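Putative beta-glucosidase (Bifidobacterium adolescentis, PDB 5WAB) hydrolyses beta-linked glucose units from glucosides as a family 3 glycoside hydrolase, and may also release arabinopyranose from ginsenosides. Local coordinates at residues L408-A413 against D425-Q430; I337-R342 against F379-E384; F419-L424 against N450-S455; T343-G348 against S469-Q474; D402-F407 against K442-V447. All blocks are in the same frame, centred on the assembly; numbering follows the deposited sequence.

Contact 1: L408-A413 against D425-Q430; sequences LGLPEA and DIPAKQ
Gly-409, the last residue of strand 403-409, offers both its peptide N-H and its carbonyl oxygen to the side-chain amide of Gln-430. The N-H gives a well-aligned bond of 3.0 Å from Gly-409 N to Gln-430 OE1, with an angle of 164° at the hydrogen; it lies in the carbonyl plane of the amide and falls on a lone pair. The return bond, Gln-430 NE2 to Gly-409 O at 3.1 Å, is bent and weak, and the two bonds together fix the rotation of the amide. The Gln-430 side chain stands with CG anti to the carbonyl carbon and runs extended beyond it (chi2 -176°), sliding past Leu-408 in the opposite direction, so that Leu-408 CB comes to 3.4 Å from Gln-430 OE1. The glycine oxygen is also touched by the ring of Pro-427, whose CD lies 3.3 Å from Gly-409 O. Farther along, Pro-411 and Pro-427 meet tip to tip, Pro-411 CD 3.7 Å from Pro-427 CG, while Leu-410 places CD2 3.8 Å from Asp-425 O. Two other polar ends find partners beyond the two segments: Asp-425 OD1 bonds to Ser-455 OG, and Lys-429 NZ to Thr-380 OG1 and the carbonyls of Asp-382 and Glu-384. Pro-427 is the N-cap of helix 428-438, and its carbonyl receives a weak bond from Gln-430 N. A first-turn helix side chain thus binds the end of the preceding strand within a beta-alpha-beta crossover, here strand 403-409, helix 428-438 and strand 444-449 of the C-terminal family 3 domain.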
# COMPACT_ATOMS: atom_id res chain seq x y z
N LEU A 408 -3.44 -22.23 6.30
CA LEU A 408 -2.03 -22.32 5.97
C LEU A 408 -1.45 -20.91 5.82
O LEU A 408 -2.16 -19.90 5.87
CB LEU A 408 -1.85 -23.12 4.68
CG LEU A 408 -2.62 -24.44 4.67
CD1 LEU A 408 -2.54 -25.12 3.30
CD2 LEU A 408 -2.10 -25.35 5.77
N GLY A 409 -0.14 -20.85 5.62
CA GLY A 409 0.49 -19.57 5.40
C GLY A 409 1.86 -19.51 6.04
O GLY A 409 2.48 -20.53 6.35
N LEU A 410 2.34 -18.27 6.21
CA LEU A 410 3.69 -18.01 6.66
C LEU A 410 3.71 -17.78 8.16
O LEU A 410 2.96 -16.92 8.65
CB LEU A 410 4.25 -16.79 5.95
CG LEU A 410 4.24 -16.82 4.43
CD1 LEU A 410 4.75 -15.49 3.88
CD2 LEU A 410 5.07 -17.98 3.91
N PRO A 411 4.49 -18.53 8.94
CA PRO A 411 4.71 -18.15 10.33
C PRO A 411 5.56 -16.90 10.40
O PRO A 411 6.13 -16.45 9.41
CB PRO A 411 5.44 -19.37 10.93
CG PRO A 411 5.29 -20.45 9.92
CD PRO A 411 5.18 -19.78 8.59
N GLU A 412 5.66 -16.33 11.61
CA GLU A 412 6.36 -15.06 11.77
C GLU A 412 7.82 -15.16 11.34
O GLU A 412 8.37 -14.22 10.75
CB GLU A 412 6.26 -14.58 13.22
CG GLU A 412 4.93 -13.94 13.58
CD GLU A 412 5.00 -13.17 14.88
OE1 GLU A 412 6.02 -13.28 15.59
OE2 GLU A 412 4.02 -12.46 15.20
N ALA A 413 8.47 -16.30 11.63
CA ALA A 413 9.88 -16.46 11.27
C ALA A 413 10.09 -16.57 9.76
O ALA A 413 11.21 -16.35 9.29
CB ALA A 413 10.47 -17.68 11.97
N ASP A 425 7.28 -19.59 -1.48
CA ASP A 425 6.53 -20.76 -1.07
C ASP A 425 6.15 -20.69 0.41
O ASP A 425 6.85 -20.08 1.23
CB ASP A 425 7.34 -22.03 -1.33
CG ASP A 425 7.77 -22.17 -2.79
OD1 ASP A 425 7.04 -21.68 -3.68
OD2 ASP A 425 8.83 -22.77 -3.06
N ILE A 426 5.02 -21.31 0.74
CA ILE A 426 4.62 -21.56 2.13
C ILE A 426 5.44 -22.74 2.64
O ILE A 426 6.06 -23.44 1.83
CB ILE A 426 3.11 -21.82 2.24
CG1 ILE A 426 2.76 -23.17 1.60
CG2 ILE A 426 2.34 -20.67 1.60
CD1 ILE A 426 1.31 -23.57 1.78
N PRO A 427 5.51 -22.98 3.95
CA PRO A 427 6.33 -24.10 4.45
C PRO A 427 5.95 -25.43 3.82
O PRO A 427 4.77 -25.74 3.62
CB PRO A 427 6.06 -24.09 5.96
CG PRO A 427 5.76 -22.66 6.26
CD PRO A 427 5.00 -22.15 5.06
N ALA A 428 6.98 -26.23 3.52
CA ALA A 428 6.79 -27.49 2.79
C ALA A 428 5.99 -28.51 3.59
O ALA A 428 5.24 -29.30 3.01
CB ALA A 428 8.15 -28.08 2.41
N LYS A 429 6.16 -28.54 4.91
CA LYS A 429 5.40 -29.49 5.72
C LYS A 429 3.91 -29.17 5.72
O LYS A 429 3.09 -30.07 5.90
CB LYS A 429 5.97 -29.55 7.14
CG LYS A 429 5.91 -28.24 7.91
CD LYS A 429 6.54 -28.41 9.29
CE LYS A 429 6.45 -27.12 10.10
NZ LYS A 429 7.02 -27.28 11.46
N GLN A 430 3.55 -27.89 5.52
CA GLN A 430 2.15 -27.53 5.35
C GLN A 430 1.60 -28.02 4.02
O GLN A 430 0.42 -28.37 3.91
CB GLN A 430 1.97 -26.02 5.46
CG GLN A 430 2.39 -25.44 6.79
CD GLN A 430 2.09 -23.96 6.87
OE1 GLN A 430 1.24 -23.45 6.13
NE2 GLN A 430 2.78 -23.26 7.76

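Contact 2: I337-R342 against F379-E384; sequences IGEFAR and FTLDLE
Two loops meet without one hydrogen bond between them, and the most striking touch is a leucine methyl lying over an aromatic face: Leu-381 CD2 sits 3.7 Å from the centroid of the Phe-340 ring, 16° off the normal, a CH-pi contact. Phe-340 also meets Phe-379, but obliquely, with ring centroids 5.9 Å apart and planes at 57°; the closest carbons, Phe-340 CE2 and Phe-379 CE1, are 3.7 Å apart. Phe-379 holds its ring in the crowded position between backbone N and carbonyl carbon (chi1 56°), turned in under the opposite backbone. Gly-338 CA lies 3.5 Å from Phe-379 CE2; a beta carbon here would lie close to the ring and, at these backbone angles, jam against the carbonyl oxygen of Ile-337. The side chain of Glu-339 touches with its aliphatic part, Glu-339 CB 3.5 Å from Phe-379 O and CG crossing Leu-381 at about a right angle, 3.7 Å from Leu-381 CG, while its backbone N lies over one face of the Phe-379 ring. Bending at chi2 carries the carboxylate off to Arg-342, which grips it side-on through NE and NH2, one nitrogen to each oxygen, both on syn lone pairs; Thr-343 OG1 adds another bond to OE2. In the other loop Asp-382 OD1 accepts from Thr-380 OG1 and from Glu-384 N, the latter an Asx turn. The contact joins the loops leaving neighbouring strands 334-337 and 373-376, and the two phenylalanines pack on Gln-430 of helix 428-438 and on strand 403-409, Phe-340 against Phe-407 and Phe-379 against Leu-408.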
# COMPACT_ATOMS: atom_id res chain seq x y z
N ILE A 337 -8.39 -27.37 10.43
CA ILE A 337 -7.02 -27.87 10.50
C ILE A 337 -6.05 -26.72 10.26
O ILE A 337 -6.26 -25.89 9.37
CB ILE A 337 -6.77 -29.01 9.49
CG1 ILE A 337 -7.73 -30.17 9.74
CG2 ILE A 337 -5.33 -29.51 9.58
CD1 ILE A 337 -7.54 -31.31 8.77
N GLY A 338 -4.99 -26.67 11.06
CA GLY A 338 -3.98 -25.63 10.90
C GLY A 338 -3.89 -24.78 12.16
O GLY A 338 -4.89 -24.25 12.65
N GLU A 339 -2.67 -24.66 12.68
CA GLU A 339 -2.44 -23.94 13.93
C GLU A 339 -2.81 -22.46 13.81
O GLU A 339 -3.03 -21.81 14.84
CB GLU A 339 -0.97 -24.10 14.35
CG GLU A 339 -0.62 -23.51 15.71
CD GLU A 339 -1.47 -24.07 16.83
OE1 GLU A 339 -1.78 -25.28 16.78
OE2 GLU A 339 -1.82 -23.31 17.75
N PHE A 340 -2.86 -21.92 12.60
CA PHE A 340 -3.27 -20.53 12.42
C PHE A 340 -4.69 -20.29 12.93
O PHE A 340 -5.03 -19.16 13.30
CB PHE A 340 -3.18 -20.13 10.94
CG PHE A 340 -1.78 -20.11 10.40
CD1 PHE A 340 -0.91 -19.09 10.73
CD2 PHE A 340 -1.34 -21.10 9.53
CE1 PHE A 340 0.38 -19.06 10.22
CE2 PHE A 340 -0.06 -21.07 9.02
CZ PHE A 340 0.81 -20.05 9.37
N ALA A 341 -5.52 -21.33 12.95
CA ALA A 341 -6.89 -21.16 13.42
C ALA A 341 -6.95 -20.97 14.93
O ALA A 341 -7.88 -20.32 15.43
CB ALA A 341 -7.74 -22.36 13.01
N ARG A 342 -6.00 -21.52 15.67
CA ARG A 342 -5.93 -21.32 17.11
C ARG A 342 -4.95 -20.23 17.52
O ARG A 342 -5.25 -19.45 18.43
CB ARG A 342 -5.59 -22.64 17.82
CG ARG A 342 -5.53 -22.53 19.33
CD ARG A 342 -5.27 -23.88 19.96
NE ARG A 342 -4.18 -24.60 19.32
CZ ARG A 342 -3.76 -25.79 19.72
NH1 ARG A 342 -4.34 -26.38 20.76
NH2 ARG A 342 -2.77 -26.40 19.09
N PHE A 379 0.11 -29.02 12.09
CA PHE A 379 1.51 -28.64 11.98
C PHE A 379 1.80 -27.58 13.03
O PHE A 379 0.90 -27.03 13.66
CB PHE A 379 1.84 -28.15 10.57
CG PHE A 379 0.97 -27.01 10.11
CD1 PHE A 379 1.36 -25.69 10.31
CD2 PHE A 379 -0.23 -27.25 9.47
CE1 PHE A 379 0.56 -24.64 9.88
CE2 PHE A 379 -1.03 -26.21 9.04
CZ PHE A 379 -0.64 -24.90 9.25
N THR A 380 3.08 -27.29 13.21
CA THR A 380 3.52 -26.25 14.13
C THR A 380 3.98 -25.02 13.36
O THR A 380 4.35 -25.09 12.19
CB THR A 380 4.64 -26.77 15.03
OG1 THR A 380 5.68 -27.33 14.22
CG2 THR A 380 4.10 -27.85 15.96
N LEU A 381 3.93 -23.87 14.04
CA LEU A 381 4.31 -22.60 13.43
C LEU A 381 5.79 -22.31 13.55
O LEU A 381 6.19 -21.14 13.61
CB LEU A 381 3.48 -21.46 14.04
CG LEU A 381 1.96 -21.59 13.85
CD1 LEU A 381 1.23 -20.37 14.40
CD2 LEU A 381 1.61 -21.83 12.39
N ASP A 382 6.62 -23.34 13.60
CA ASP A 382 8.07 -23.22 13.70
C ASP A 382 8.73 -23.88 12.50
O ASP A 382 8.06 -24.44 11.62
CB ASP A 382 8.58 -23.82 15.01
CG ASP A 382 8.03 -25.21 15.28
OD1 ASP A 382 7.83 -25.98 14.32
OD2 ASP A 382 7.81 -25.53 16.47
N LEU A 383 10.06 -23.80 12.48
CA LEU A 383 10.87 -24.41 11.44
C LEU A 383 11.17 -25.88 11.71
O LEU A 383 11.88 -26.51 10.92
CB LEU A 383 12.18 -23.63 11.28
N GLU A 384 10.65 -26.44 12.80
CA GLU A 384 10.88 -27.83 13.13
C GLU A 384 10.32 -28.73 12.02
O GLU A 384 9.40 -28.35 11.30
CB GLU A 384 10.22 -28.18 14.46

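Contact 3: F419-L424 against N450-S455; sequences FDRETL and NGSVVS
In segment 419-424, on the loop between strand 403-409 and helix 428-438, Asp-420 turns its carboxylate to the N-terminal domain, where it bonds to Thr-162 OG1 and to the backbone N-H of Gly-119 and Glu-161. Arg-421 reaches across to segment 450-455, in the loop between strands 444-449 and 465-468 of the same C-terminal family 3 domain, with CG anti to the carbonyl carbon and a bend at chi3 (71°). The bend presents the guanidinium edge-on to Val-453 O, which lies near its plane. NH2 makes the main bond, at a modelled 2.4 Å from Arg-421 NH2 to Val-453 O, very short and not to be taken too literally; NH1 adds a weak one to the same oxygen at 3.0 Å. Arg-421 NH1 also lies 3.3 Å from Ser-452 CB, while the serine hydroxyl bonds to Pro-116 O and Gln-496. Thr-423 OG1 bonds forward to the N-H of Asp-425. Leu-424 then touches twice. Its CD2 methyl lies 3.3 Å from Val-453 O, the carbonyl the arginine holds. Its own oxygen accepts from Ser-455 N at 3.1 Å, with the donor well above the carbonyl plane (61°), takes a weak bond from Arg-421 NH2, and meets the CA-H of Val-454, with Leu-424 O 3.1 Å from Val-454 CA. The chemistry is that of a buried cation solvated by main-chain oxygens: two carbonyls, one from each segment, face the guanidinium edge, and the charge would probably polarise both, with no carboxylate of either segment taking part.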
# COMPACT_ATOMS: atom_id res chain seq x y z
N PHE A 419 14.28 -8.29 7.09
CA PHE A 419 14.80 -9.19 6.08
C PHE A 419 13.83 -9.30 4.92
O PHE A 419 12.61 -9.21 5.09
CB PHE A 419 15.05 -10.58 6.68
CG PHE A 419 16.24 -10.64 7.59
CD1 PHE A 419 17.52 -10.47 7.09
CD2 PHE A 419 16.08 -10.81 8.96
CE1 PHE A 419 18.62 -10.50 7.93
CE2 PHE A 419 17.17 -10.84 9.80
CZ PHE A 419 18.45 -10.69 9.29
N ASP A 420 14.38 -9.49 3.73
CA ASP A 420 13.59 -9.85 2.57
C ASP A 420 13.45 -11.37 2.50
O ASP A 420 14.37 -12.11 2.86
CB ASP A 420 14.23 -9.33 1.28
CG ASP A 420 14.38 -7.82 1.27
OD1 ASP A 420 13.45 -7.11 1.72
OD2 ASP A 420 15.43 -7.33 0.81
N ARG A 421 12.30 -11.83 2.03
CA ARG A 421 12.12 -13.26 1.82
C ARG A 421 13.06 -13.75 0.72
O ARG A 421 13.53 -12.99 -0.13
CB ARG A 421 10.67 -13.57 1.45
CG ARG A 421 9.73 -13.59 2.65
CD ARG A 421 8.31 -13.26 2.24
NE ARG A 421 7.65 -14.31 1.48
CZ ARG A 421 6.81 -14.07 0.48
NH1 ARG A 421 6.55 -12.82 0.11
NH2 ARG A 421 6.23 -15.08 -0.16
N GLU A 422 13.35 -15.05 0.75
CA GLU A 422 14.12 -15.69 -0.30
C GLU A 422 13.31 -16.69 -1.10
O GLU A 422 13.83 -17.24 -2.08
CB GLU A 422 15.36 -16.37 0.30
CG GLU A 422 16.40 -15.37 0.78
CD GLU A 422 17.63 -16.02 1.36
OE1 GLU A 422 17.58 -17.23 1.65
OE2 GLU A 422 18.65 -15.31 1.53
N THR A 423 12.07 -16.95 -0.71
CA THR A 423 11.18 -17.82 -1.46
C THR A 423 9.76 -17.29 -1.33
O THR A 423 9.42 -16.63 -0.35
CB THR A 423 11.24 -19.27 -0.96
OG1 THR A 423 10.33 -20.08 -1.73
CG2 THR A 423 10.85 -19.34 0.51
N LEU A 424 8.94 -17.59 -2.33
CA LEU A 424 7.52 -17.28 -2.26
C LEU A 424 6.70 -18.39 -1.63
O LEU A 424 5.56 -18.15 -1.23
CB LEU A 424 6.97 -16.97 -3.67
CG LEU A 424 7.46 -15.66 -4.30
CD1 LEU A 424 6.89 -15.46 -5.69
CD2 LEU A 424 7.12 -14.49 -3.40
N ASN A 450 -0.55 -14.47 5.30
CA ASN A 450 0.76 -14.10 4.80
C ASN A 450 0.83 -12.59 4.62
O ASN A 450 -0.17 -11.96 4.23
CB ASN A 450 1.07 -14.81 3.48
CG ASN A 450 -0.09 -14.77 2.51
OD1 ASN A 450 -1.22 -15.09 2.88
ND2 ASN A 450 0.17 -14.37 1.28
N GLY A 451 1.99 -12.01 4.93
CA GLY A 451 2.18 -10.58 4.74
C GLY A 451 2.45 -10.16 3.32
O GLY A 451 2.20 -9.00 2.97
N SER A 452 2.95 -11.06 2.48
CA SER A 452 3.19 -10.75 1.07
C SER A 452 2.90 -12.00 0.25
O SER A 452 2.59 -13.06 0.79
CB SER A 452 4.61 -10.24 0.84
OG SER A 452 4.74 -9.71 -0.47
N VAL A 453 3.01 -11.86 -1.08
CA VAL A 453 2.57 -12.90 -2.00
C VAL A 453 3.23 -14.22 -1.67
O VAL A 453 4.45 -14.31 -1.52
CB VAL A 453 2.87 -12.49 -3.45
CG1 VAL A 453 2.78 -13.69 -4.36
CG2 VAL A 453 1.90 -11.44 -3.92
N VAL A 454 2.41 -15.27 -1.56
CA VAL A 454 2.91 -16.64 -1.53
C VAL A 454 2.46 -17.32 -2.82
O VAL A 454 1.46 -16.95 -3.43
CB VAL A 454 2.42 -17.42 -0.29
CG1 VAL A 454 2.88 -16.73 0.99
CG2 VAL A 454 0.91 -17.60 -0.31
N SER A 455 3.24 -18.31 -3.24
CA SER A 455 2.87 -19.11 -4.39
C SER A 455 1.67 -19.99 -4.06
O SER A 455 1.54 -20.49 -2.94
CB SER A 455 4.04 -19.98 -4.83
OG SER A 455 4.57 -20.67 -3.72

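Contact 4: T343-G348 against S469-Q474; sequences TPRYQG and SWLLGQ
Leu-471 runs as a wedge into the bend of segment 343-348, with CG anti to the carbonyl carbon (chi1 -63°). Its CB lies 3.7 Å from Tyr-346 O. Beyond CG the chain forks: CD1 turns to the next peptide, 3.4 Å from Gln-347 O, and CD2 goes to Arg-345, where it sits over one face of the guanidinium, 3.5 Å from Arg-345 NH1, and against the backbone oxygen of the same residue. NH1 is engaged in a salt bridge with Glu-415. Beside this wedge the one hydrogen bond of the contact runs from Gly-473 N to Tyr-346 O, 3.1 Å, in the carbonyl plane and on a lone pair. Tyr-346 holds its ring in the crowded position between backbone N and carbonyl carbon (chi1 63°). This lays the side chain along the Gly-473 peptide, with Tyr-346 CB 3.2 Å from Gly-473 O and CD2 3.5 Å from Gly-473 C, while Gln-347 CG lies over one ring face. An alanine at Tyr-346 would remove the ring, and the packing alongside the Gly-473 peptide and against Gln-347 CG would probably be lost, loosening the loop. The touching parts, 345-348 and 471-474, run at 102° to each other; the segments follow strands 334-337 and 465-468, which are separated in the sheet by strands 403-409 and 444-449, so the contact reaches across the ends of both, just before helix 476-484.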
# COMPACT_ATOMS: atom_id res chain seq x y z
N THR A 343 -3.80 -20.15 16.86
CA THR A 343 -2.82 -19.10 17.11
C THR A 343 -2.74 -18.23 15.86
O THR A 343 -1.93 -18.50 14.96
CB THR A 343 -1.44 -19.68 17.45
OG1 THR A 343 -1.58 -20.67 18.47
CG2 THR A 343 -0.51 -18.57 17.94
N PRO A 344 -3.56 -17.19 15.76
CA PRO A 344 -3.66 -16.46 14.49
C PRO A 344 -2.43 -15.61 14.22
O PRO A 344 -1.79 -15.08 15.14
CB PRO A 344 -4.90 -15.59 14.68
CG PRO A 344 -4.98 -15.39 16.15
CD PRO A 344 -4.50 -16.67 16.76
N ARG A 345 -2.10 -15.48 12.94
CA ARG A 345 -1.13 -14.51 12.46
C ARG A 345 -1.90 -13.40 11.77
O ARG A 345 -2.48 -13.61 10.70
CB ARG A 345 -0.10 -15.14 11.52
CG ARG A 345 0.82 -14.10 10.93
CD ARG A 345 2.21 -14.63 10.63
NE ARG A 345 3.11 -13.53 10.28
CZ ARG A 345 3.16 -12.96 9.09
NH1 ARG A 345 2.36 -13.37 8.11
NH2 ARG A 345 4.00 -11.97 8.86
N TYR A 346 -1.89 -12.21 12.37
CA TYR A 346 -2.74 -11.11 11.93
C TYR A 346 -2.03 -9.78 11.79
O TYR A 346 -2.68 -8.79 11.44
CB TYR A 346 -3.91 -10.94 12.90
CG TYR A 346 -3.49 -10.55 14.30
CD1 TYR A 346 -3.05 -11.51 15.20
CD2 TYR A 346 -3.52 -9.22 14.72
CE1 TYR A 346 -2.66 -11.17 16.48
CE2 TYR A 346 -3.13 -8.87 16.01
CZ TYR A 346 -2.70 -9.85 16.88
OH TYR A 346 -2.30 -9.52 18.15
N GLN A 347 -0.72 -9.70 12.05
CA GLN A 347 0.03 -8.47 11.85
C GLN A 347 1.49 -8.83 11.59
O GLN A 347 1.83 -9.99 11.35
CB GLN A 347 -0.12 -7.52 13.05
CG GLN A 347 0.24 -8.13 14.40
CD GLN A 347 0.26 -7.10 15.52
OE1 GLN A 347 0.65 -5.94 15.32
NE2 GLN A 347 -0.17 -7.50 16.72
N GLY A 348 2.36 -7.83 11.63
CA GLY A 348 3.78 -8.04 11.37
C GLY A 348 4.61 -8.18 12.63
O GLY A 348 4.76 -9.27 13.18
N SER A 469 -6.39 -14.33 2.72
CA SER A 469 -6.83 -13.39 3.75
C SER A 469 -5.70 -12.50 4.26
O SER A 469 -5.94 -11.71 5.18
CB SER A 469 -7.45 -14.15 4.92
OG SER A 469 -6.53 -15.03 5.53
N TRP A 470 -4.50 -12.60 3.68
CA TRP A 470 -3.36 -11.77 4.03
C TRP A 470 -3.15 -11.67 5.54
O TRP A 470 -2.99 -12.68 6.22
CB TRP A 470 -3.52 -10.37 3.44
CG TRP A 470 -3.68 -10.36 1.95
CD1 TRP A 470 -4.83 -10.12 1.26
CD2 TRP A 470 -2.66 -10.58 0.97
NE1 TRP A 470 -4.59 -10.18 -0.09
CE2 TRP A 470 -3.26 -10.47 -0.29
CE3 TRP A 470 -1.29 -10.87 1.05
CZ2 TRP A 470 -2.55 -10.63 -1.48
CZ3 TRP A 470 -0.58 -11.04 -0.13
CH2 TRP A 470 -1.22 -10.92 -1.38
N LEU A 471 -3.14 -10.44 6.05
CA LEU A 471 -3.16 -10.16 7.48
C LEU A 471 -4.39 -9.30 7.77
O LEU A 471 -4.57 -8.25 7.15
CB LEU A 471 -1.88 -9.45 7.94
CG LEU A 471 -0.56 -10.23 7.78
CD1 LEU A 471 0.64 -9.39 8.22
CD2 LEU A 471 -0.61 -11.54 8.56
N LEU A 472 -5.22 -9.75 8.71
CA LEU A 472 -6.55 -9.19 8.91
C LEU A 472 -6.66 -8.27 10.11
O LEU A 472 -7.69 -7.61 10.27
CB LEU A 472 -7.57 -10.32 9.04
CG LEU A 472 -7.76 -11.20 7.80
CD1 LEU A 472 -8.61 -12.41 8.14
CD2 LEU A 472 -8.38 -10.41 6.67
N GLY A 473 -5.65 -8.20 10.97
CA GLY A 473 -5.75 -7.41 12.18
C GLY A 473 -6.48 -8.14 13.28
O GLY A 473 -6.72 -9.35 13.22
N GLN A 474 -6.85 -7.39 14.32
CA GLN A 474 -7.38 -8.00 15.53
C GLN A 474 -8.77 -8.60 15.34
O GLN A 474 -9.19 -9.41 16.16
CB GLN A 474 -7.42 -6.98 16.67
CG GLN A 474 -8.52 -5.94 16.55
CD GLN A 474 -8.56 -5.00 17.73
OE1 GLN A 474 -7.52 -4.62 18.26
NE2 GLN A 474 -9.76 -4.64 18.17

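Contact 5: D402-F407 against K442-V447; sequences DVVLMF and KNIVVV
Val-447, Met-406 and Val-445 lose the most surface where strands 403-407 and 444-447 lie side by side, parallel, their axes 4.7 Å apart and 24° askew. Val-447 packs under an aromatic ring: its CB sits 4.0 Å from the centroid of the Phe-407 ring, a CH-pi contact over the face, both side chains pointing the same way. On this face Val-445 CB also meets Leu-405 CD2 at 3.6 Å. Met-406 points to the opposite face; its CB rests loosely against Ile-444 CG2 and Val-446 CG2, both 4.4 Å off, and its backbone does more. Met-406 N binds Val-445 O at 2.8 Å, and Met-406 O accepts from Val-447 N at 2.9 Å. The same alternation joins Val-404 to Asn-443 and Val-445, the latter bond running nearly along the C=O axis of Val-404. A leucine at Phe-407 would remove the flat ring, and the CH-pi contact with Val-447 and part of the packing with Phe-362 and Leu-480 would probably go with it. The Leu-405, Phe-407, Val-445 and Val-447 face turns to helix 476-484, and the Val-404, Met-406 and Ile-444 face to helix 428-438. The chemistry is thus divided: backbone hydrogen bonds, straight or only slightly bent, satisfy the peptide groups between the strands, while the side chains of 404-407 and 444-447, all apolar, pack on both faces, as fits a central pair of strands in an alpha/beta sandwich.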
# COMPACT_ATOMS: atom_id res chain seq x y z
N ASP A 402 -17.88 -32.85 6.54
CA ASP A 402 -18.41 -32.38 5.27
C ASP A 402 -17.39 -31.51 4.56
O ASP A 402 -17.08 -31.73 3.38
CB ASP A 402 -19.70 -31.59 5.50
CG ASP A 402 -20.84 -32.46 6.00
OD1 ASP A 402 -20.87 -33.67 5.67
OD2 ASP A 402 -21.71 -31.92 6.71
N VAL A 403 -16.85 -30.51 5.26
CA VAL A 403 -15.89 -29.57 4.69
C VAL A 403 -14.74 -29.43 5.68
O VAL A 403 -14.96 -29.42 6.90
CB VAL A 403 -16.53 -28.20 4.40
CG1 VAL A 403 -15.55 -27.29 3.67
CG2 VAL A 403 -17.81 -28.35 3.59
N VAL A 404 -13.52 -29.33 5.16
CA VAL A 404 -12.34 -29.10 5.98
C VAL A 404 -11.83 -27.70 5.65
O VAL A 404 -11.53 -27.39 4.49
CB VAL A 404 -11.26 -30.18 5.77
CG1 VAL A 404 -11.04 -30.46 4.31
CG2 VAL A 404 -9.95 -29.76 6.44
N LEU A 405 -11.76 -26.86 6.67
CA LEU A 405 -11.20 -25.51 6.57
C LEU A 405 -9.75 -25.58 7.06
O LEU A 405 -9.50 -25.65 8.26
CB LEU A 405 -12.02 -24.53 7.38
CG LEU A 405 -13.49 -24.43 6.97
CD1 LEU A 405 -14.26 -23.46 7.86
CD2 LEU A 405 -13.60 -24.03 5.50
N MET A 406 -8.81 -25.58 6.12
CA MET A 406 -7.39 -25.70 6.44
C MET A 406 -6.74 -24.33 6.36
O MET A 406 -6.80 -23.66 5.32
CB MET A 406 -6.69 -26.66 5.49
CG MET A 406 -5.27 -26.95 5.92
SD MET A 406 -4.59 -28.30 4.96
CE MET A 406 -5.85 -29.53 5.28
N PHE A 407 -6.09 -23.93 7.45
CA PHE A 407 -5.48 -22.60 7.56
C PHE A 407 -3.97 -22.74 7.41
O PHE A 407 -3.29 -23.30 8.28
CB PHE A 407 -5.86 -21.96 8.89
CG PHE A 407 -7.30 -21.52 8.95
CD1 PHE A 407 -8.32 -22.45 9.07
CD2 PHE A 407 -7.63 -20.18 8.88
CE1 PHE A 407 -9.64 -22.05 9.12
CE2 PHE A 407 -8.95 -19.77 8.94
CZ PHE A 407 -9.96 -20.71 9.06
N LYS A 442 -11.62 -34.41 -0.38
CA LYS A 442 -11.33 -33.45 -1.43
C LYS A 442 -12.01 -32.11 -1.22
O LYS A 442 -11.64 -31.13 -1.87
CB LYS A 442 -11.73 -34.03 -2.79
CG LYS A 442 -11.61 -35.56 -2.86
CD LYS A 442 -11.38 -36.06 -4.28
CE LYS A 442 -9.90 -36.00 -4.66
NZ LYS A 442 -9.08 -36.92 -3.81
N ASN A 443 -12.99 -32.04 -0.31
CA ASN A 443 -13.72 -30.80 -0.05
C ASN A 443 -12.91 -29.97 0.93
O ASN A 443 -13.20 -29.90 2.13
CB ASN A 443 -15.11 -31.10 0.48
CG ASN A 443 -16.01 -31.71 -0.56
OD1 ASN A 443 -15.97 -31.32 -1.73
ND2 ASN A 443 -16.82 -32.68 -0.16
N ILE A 444 -11.87 -29.33 0.41
CA ILE A 444 -10.92 -28.56 1.20
C ILE A 444 -11.04 -27.09 0.82
O ILE A 444 -11.08 -26.75 -0.36
CB ILE A 444 -9.48 -29.05 0.98
CG1 ILE A 444 -9.36 -30.54 1.32
CG2 ILE A 444 -8.52 -28.24 1.83
CD1 ILE A 444 -7.97 -31.08 1.23
N VAL A 445 -11.12 -26.23 1.83
CA VAL A 445 -10.95 -24.79 1.66
C VAL A 445 -9.68 -24.39 2.40
O VAL A 445 -9.55 -24.63 3.61
CB VAL A 445 -12.16 -23.99 2.17
CG1 VAL A 445 -11.96 -22.51 1.88
CG2 VAL A 445 -13.44 -24.49 1.54
N VAL A 446 -8.73 -23.81 1.68
CA VAL A 446 -7.49 -23.31 2.25
C VAL A 446 -7.62 -21.81 2.47
O VAL A 446 -7.95 -21.07 1.54
CB VAL A 446 -6.29 -23.65 1.34
CG1 VAL A 446 -5.05 -22.87 1.77
CG2 VAL A 446 -6.02 -25.14 1.38
N VAL A 447 -7.38 -21.36 3.70
CA VAL A 447 -7.32 -19.94 4.04
C VAL A 447 -5.87 -19.57 4.30
O VAL A 447 -5.21 -20.18 5.15
CB VAL A 447 -8.19 -19.61 5.27
CG1 VAL A 447 -8.12 -18.12 5.58
CG2 VAL A 447 -9.63 -20.06 5.03

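Contact 2 opens first, at 337-342, and contact 4 starts directly after it at 343-348; contact 2 closes at 379-384, so these two cross. Everything else lies inside the long loop that contact 4 closes at 469-474. Within it contact 5 begins on strand 403-409, contact 1 continues from the same strand, and contact 3 opens at 419-424. Contact 1 closes first, at 425-430, nested inside contact 5; contact 3 crosses both and ends at 450-455. Contact 5 pairs the central strands, contact 1 links the end of strand 403-409 to the start of helix 428-438, and contacts 2, 3 and 4 join the loops at the strand ends of the C-terminal domain.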